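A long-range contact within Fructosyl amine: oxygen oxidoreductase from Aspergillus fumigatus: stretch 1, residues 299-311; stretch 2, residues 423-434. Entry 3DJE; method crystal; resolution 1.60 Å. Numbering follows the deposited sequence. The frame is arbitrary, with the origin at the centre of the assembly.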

# COMPACT_ATOMS: atom_id res chain seq x y z
N PRO A 299 9.21 10.87 -5.46
CA PRO A 299 9.35 10.28 -4.13
C PRO A 299 10.75 10.43 -3.56
O PRO A 299 11.73 10.56 -4.31
CB PRO A 299 9.04 8.79 -4.36
CG PRO A 299 8.67 8.64 -5.76
CD PRO A 299 9.05 9.86 -6.52
N PHE A 300 10.84 10.42 -2.23
CA PHE A 300 12.11 10.36 -1.54
C PHE A 300 11.96 9.62 -0.22
O PHE A 300 10.86 9.57 0.35
CB PHE A 300 12.68 11.77 -1.31
CG PHE A 300 11.81 12.66 -0.45
CD1 PHE A 300 12.02 12.74 0.92
CD2 PHE A 300 10.79 13.42 -1.03
CE1 PHE A 300 11.21 13.57 1.73
CE2 PHE A 300 9.98 14.24 -0.23
CZ PHE A 300 10.19 14.31 1.15
N GLU A 301 13.06 9.05 0.26
CA GLU A 301 13.08 8.34 1.54
C GLU A 301 13.24 9.34 2.70
O GLU A 301 14.08 10.24 2.64
CB GLU A 301 14.22 7.31 1.58
CG GLU A 301 14.21 6.49 2.86
CD GLU A 301 15.40 5.54 3.03
OE1 GLU A 301 16.38 5.58 2.23
OE2 GLU A 301 15.35 4.76 4.01
N LYS A 302 12.42 9.18 3.73
CA LYS A 302 12.61 9.95 4.97
C LYS A 302 12.07 9.19 6.18
O LYS A 302 10.90 8.79 6.22
CB LYS A 302 12.00 11.35 4.87
CG LYS A 302 12.44 12.26 6.02
CD LYS A 302 12.81 13.65 5.55
CE LYS A 302 13.42 14.45 6.68
NZ LYS A 302 14.91 14.32 6.72
N THR A 303 12.95 8.99 7.15
CA THR A 303 12.61 8.28 8.36
C THR A 303 12.20 9.29 9.46
O THR A 303 12.65 9.21 10.61
CB THR A 303 13.77 7.33 8.79
OG1 THR A 303 14.25 6.63 7.62
CG2 THR A 303 13.26 6.30 9.75
N GLN A 304 11.33 10.21 9.07
CA GLN A 304 10.72 11.19 9.97
C GLN A 304 9.36 11.51 9.37
O GLN A 304 9.06 11.12 8.24
CB GLN A 304 11.53 12.50 10.04
CG GLN A 304 12.97 12.41 10.58
CD GLN A 304 13.08 11.90 12.02
OE1 GLN A 304 12.09 11.81 12.75
NE2 GLN A 304 14.30 11.55 12.42
N ILE A 305 8.53 12.22 10.12
CA ILE A 305 7.30 12.76 9.55
C ILE A 305 7.25 14.28 9.79
O ILE A 305 7.93 14.76 10.69
CB ILE A 305 6.04 12.07 10.11
CG1 ILE A 305 5.94 12.23 11.63
CG2 ILE A 305 6.04 10.58 9.72
CD1 ILE A 305 4.59 11.81 12.19
N PRO A 306 6.47 15.02 8.97
CA PRO A 306 6.28 16.46 9.24
C PRO A 306 5.73 16.70 10.64
O PRO A 306 4.93 15.90 11.13
CB PRO A 306 5.25 16.87 8.19
CG PRO A 306 5.44 15.89 7.06
CD PRO A 306 5.72 14.59 7.78
N LYS A 307 6.13 17.80 11.27
CA LYS A 307 5.61 18.12 12.60
C LYS A 307 4.09 18.25 12.62
O LYS A 307 3.46 17.85 13.60
CB LYS A 307 6.29 19.37 13.17
CG LYS A 307 7.73 19.12 13.62
CD LYS A 307 7.82 18.73 15.09
CE LYS A 307 7.93 19.96 15.99
NZ LYS A 307 8.17 19.62 17.42
N GLU A 308 3.50 18.76 11.54
CA GLU A 308 2.05 18.87 11.45
C GLU A 308 1.39 17.49 11.52
O GLU A 308 0.30 17.34 12.10
CB GLU A 308 1.61 19.65 10.21
CG GLU A 308 2.04 19.03 8.89
CD GLU A 308 1.28 19.57 7.70
OE1 GLU A 308 0.22 20.23 7.89
OE2 GLU A 308 1.75 19.34 6.56
N ALA A 309 2.06 16.49 10.95
CA ALA A 309 1.59 15.09 11.01
C ALA A 309 1.65 14.54 12.42
O ALA A 309 0.71 13.89 12.88
CB ALA A 309 2.37 14.20 10.03
N GLU A 310 2.75 14.81 13.13
CA GLU A 310 2.83 14.49 14.55
C GLU A 310 1.65 15.10 15.33
O GLU A 310 1.06 14.42 16.17
CB GLU A 310 4.13 14.98 15.16
CG GLU A 310 4.16 14.87 16.68
CD GLU A 310 5.52 15.19 17.28
OE1 GLU A 310 6.29 15.95 16.65
OE2 GLU A 310 5.82 14.70 18.39
N THR A 311 1.33 16.36 15.06
CA THR A 311 0.21 17.02 15.75
C THR A 311 -1.11 16.27 15.49
O THR A 311 -1.90 16.05 16.41
CB THR A 311 0.12 18.51 15.33
OG1 THR A 311 1.36 19.13 15.67
CG2 THR A 311 -1.01 19.23 16.06
N ASP A 423 5.93 22.43 1.23
CA ASP A 423 5.30 23.29 2.25
C ASP A 423 5.70 22.93 3.68
O ASP A 423 5.40 23.66 4.62
CB ASP A 423 3.77 23.25 2.12
CG ASP A 423 3.27 23.75 0.78
OD1 ASP A 423 4.02 24.45 0.06
OD2 ASP A 423 2.11 23.45 0.44
N VAL A 424 6.39 21.79 3.83
CA VAL A 424 6.83 21.33 5.15
C VAL A 424 8.14 21.99 5.53
O VAL A 424 9.11 21.93 4.77
CB VAL A 424 6.97 19.78 5.19
CG1 VAL A 424 7.46 19.31 6.56
CG2 VAL A 424 5.64 19.12 4.84
N LYS A 425 8.15 22.62 6.71
CA LYS A 425 9.30 23.36 7.23
C LYS A 425 10.00 22.66 8.40
O LYS A 425 11.18 22.93 8.69
CB LYS A 425 8.87 24.76 7.68
CG LYS A 425 9.10 25.87 6.64
CD LYS A 425 8.10 25.84 5.48
CE LYS A 425 8.73 26.38 4.20
NZ LYS A 425 7.76 26.49 3.09
N GLU A 426 9.28 21.79 9.09
CA GLU A 426 9.78 21.13 10.28
C GLU A 426 9.41 19.66 10.28
O GLU A 426 8.28 19.31 9.94
CB GLU A 426 9.23 21.81 11.55
CG GLU A 426 9.72 23.24 11.76
CD GLU A 426 9.01 23.93 12.91
OE1 GLU A 426 9.28 23.58 14.08
OE2 GLU A 426 8.17 24.83 12.64
N TRP A 427 10.37 18.83 10.65
CA TRP A 427 10.18 17.38 10.75
C TRP A 427 10.44 16.91 12.17
O TRP A 427 11.05 17.63 12.98
CB TRP A 427 11.12 16.67 9.79
CG TRP A 427 10.86 16.95 8.34
CD1 TRP A 427 11.19 18.09 7.64
CD2 TRP A 427 10.23 16.07 7.40
NE1 TRP A 427 10.79 17.97 6.33
CE2 TRP A 427 10.20 16.74 6.16
CE3 TRP A 427 9.68 14.78 7.50
CZ2 TRP A 427 9.64 16.16 5.01
CZ3 TRP A 427 9.13 14.21 6.36
CH2 TRP A 427 9.12 14.90 5.13
N THR A 428 9.98 15.70 12.48
CA THR A 428 10.29 15.06 13.76
C THR A 428 11.79 14.72 13.89
O THR A 428 12.54 14.81 12.91
CB THR A 428 9.43 13.78 13.96
OG1 THR A 428 9.63 12.90 12.85
CG2 THR A 428 7.95 14.15 14.05
N ASN A 429 12.21 14.33 15.09
CA ASN A 429 13.61 14.02 15.41
C ASN A 429 13.72 12.64 16.06
O ASN A 429 14.44 12.43 17.04
CB ASN A 429 14.20 15.11 16.33
CG ASN A 429 15.64 14.82 16.76
OD1 ASN A 429 16.50 14.48 15.93
ND2 ASN A 429 15.91 14.94 18.06
N VAL A 430 13.01 11.68 15.48
CA VAL A 430 12.96 10.32 16.02
C VAL A 430 14.23 9.55 15.63
O VAL A 430 14.80 9.78 14.57
CB VAL A 430 11.68 9.58 15.53
CG1 VAL A 430 11.56 8.22 16.19
CG2 VAL A 430 10.43 10.42 15.83
N GLN A 431 14.65 8.64 16.51
CA GLN A 431 15.77 7.74 16.26
C GLN A 431 15.63 7.00 14.92
O GLN A 431 14.54 6.56 14.56
CB GLN A 431 15.85 6.71 17.39
CG GLN A 431 17.01 5.75 17.28
CD GLN A 431 18.30 6.37 17.77
OE1 GLN A 431 19.18 6.71 16.98
NE2 GLN A 431 18.42 6.54 19.08
N TYR A 432 16.75 6.88 14.20
CA TYR A 432 16.76 6.13 12.95
C TYR A 432 16.74 4.63 13.22
O TYR A 432 17.33 4.14 14.20
CB TYR A 432 17.99 6.49 12.10
CG TYR A 432 18.14 5.66 10.85
CD1 TYR A 432 17.33 5.88 9.74
CD2 TYR A 432 19.08 4.62 10.78
CE1 TYR A 432 17.46 5.11 8.58
CE2 TYR A 432 19.21 3.84 9.63
CZ TYR A 432 18.40 4.10 8.53
OH TYR A 432 18.51 3.35 7.38
N ARG A 433 16.04 3.92 12.34
CA ARG A 433 16.03 2.47 12.30
C ARG A 433 16.07 2.08 10.84
O ARG A 433 15.38 2.69 10.01
CB ARG A 433 14.75 1.92 12.94
CG ARG A 433 14.60 0.40 12.89
CD ARG A 433 13.24 -0.01 13.46
NE ARG A 433 13.11 0.40 14.87
CZ ARG A 433 11.98 0.40 15.56
NH1 ARG A 433 10.84 -0.01 15.00
NH2 ARG A 433 11.98 0.80 16.84
N ASP A 434 16.91 1.10 10.52
CA ASP A 434 17.03 0.61 9.16
C ASP A 434 16.06 -0.55 9.00
O ASP A 434 16.35 -1.67 9.45
CB ASP A 434 18.47 0.18 8.88
CG ASP A 434 18.65 -0.43 7.50
OD1 ASP A 434 17.65 -0.56 6.76
OD2 ASP A 434 19.80 -0.77 7.15
O HOH W 1 16.74 3.15 5.45
O HOH W 2 12.20 7.32 12.93
O HOH W 3 15.21 8.67 11.80

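The tightest polar cluster centres on the side-chain amide of Gln304, which serves the other stretch as a surrogate peptide group. Gln304 NE2 donates to Val430 O (2.8 Å) while Gln304 OE1 accepts from Val430 N (2.9 Å), so one amide satisfies both backbone groups of a single residue, a pairing that glutamine, with donor and acceptor side by side, is well made to give. Gln304 OE1 also accepts from Thr428 OG1 at 2.7 Å. Thr428 OG1 in turn accepts from Ile305 N (3.0 Å), so the threonine hydroxyl both donates and accepts, a dual role that suits a hydroxyl.

The backbones then pair directly around a single bridge between Pro306 and Trp427: Thr428 N donates to Ile305 O (2.9 Å), and Lys307 N to Glu426 O (2.9 Å). Proline, lacking an amide hydrogen, fits between these two bonds and occupies the N-cap position of the helix that follows.

Packing gathers on the Trp427 indole, whose breadth offers two flat apolar faces. The methylenes of Lys302 lie on one as a CH-pi contact, Lys302 CD standing 3.7 Å from the centroid of the Trp427 six-membered ring, and the compact Pro306 ring fits the opposite face. Pro306 CB also meets Val424 CG1 at 3.7 Å. Farther out, a water bridges Glu301 OE2 and Tyr432 OH, 2.6 Å from each.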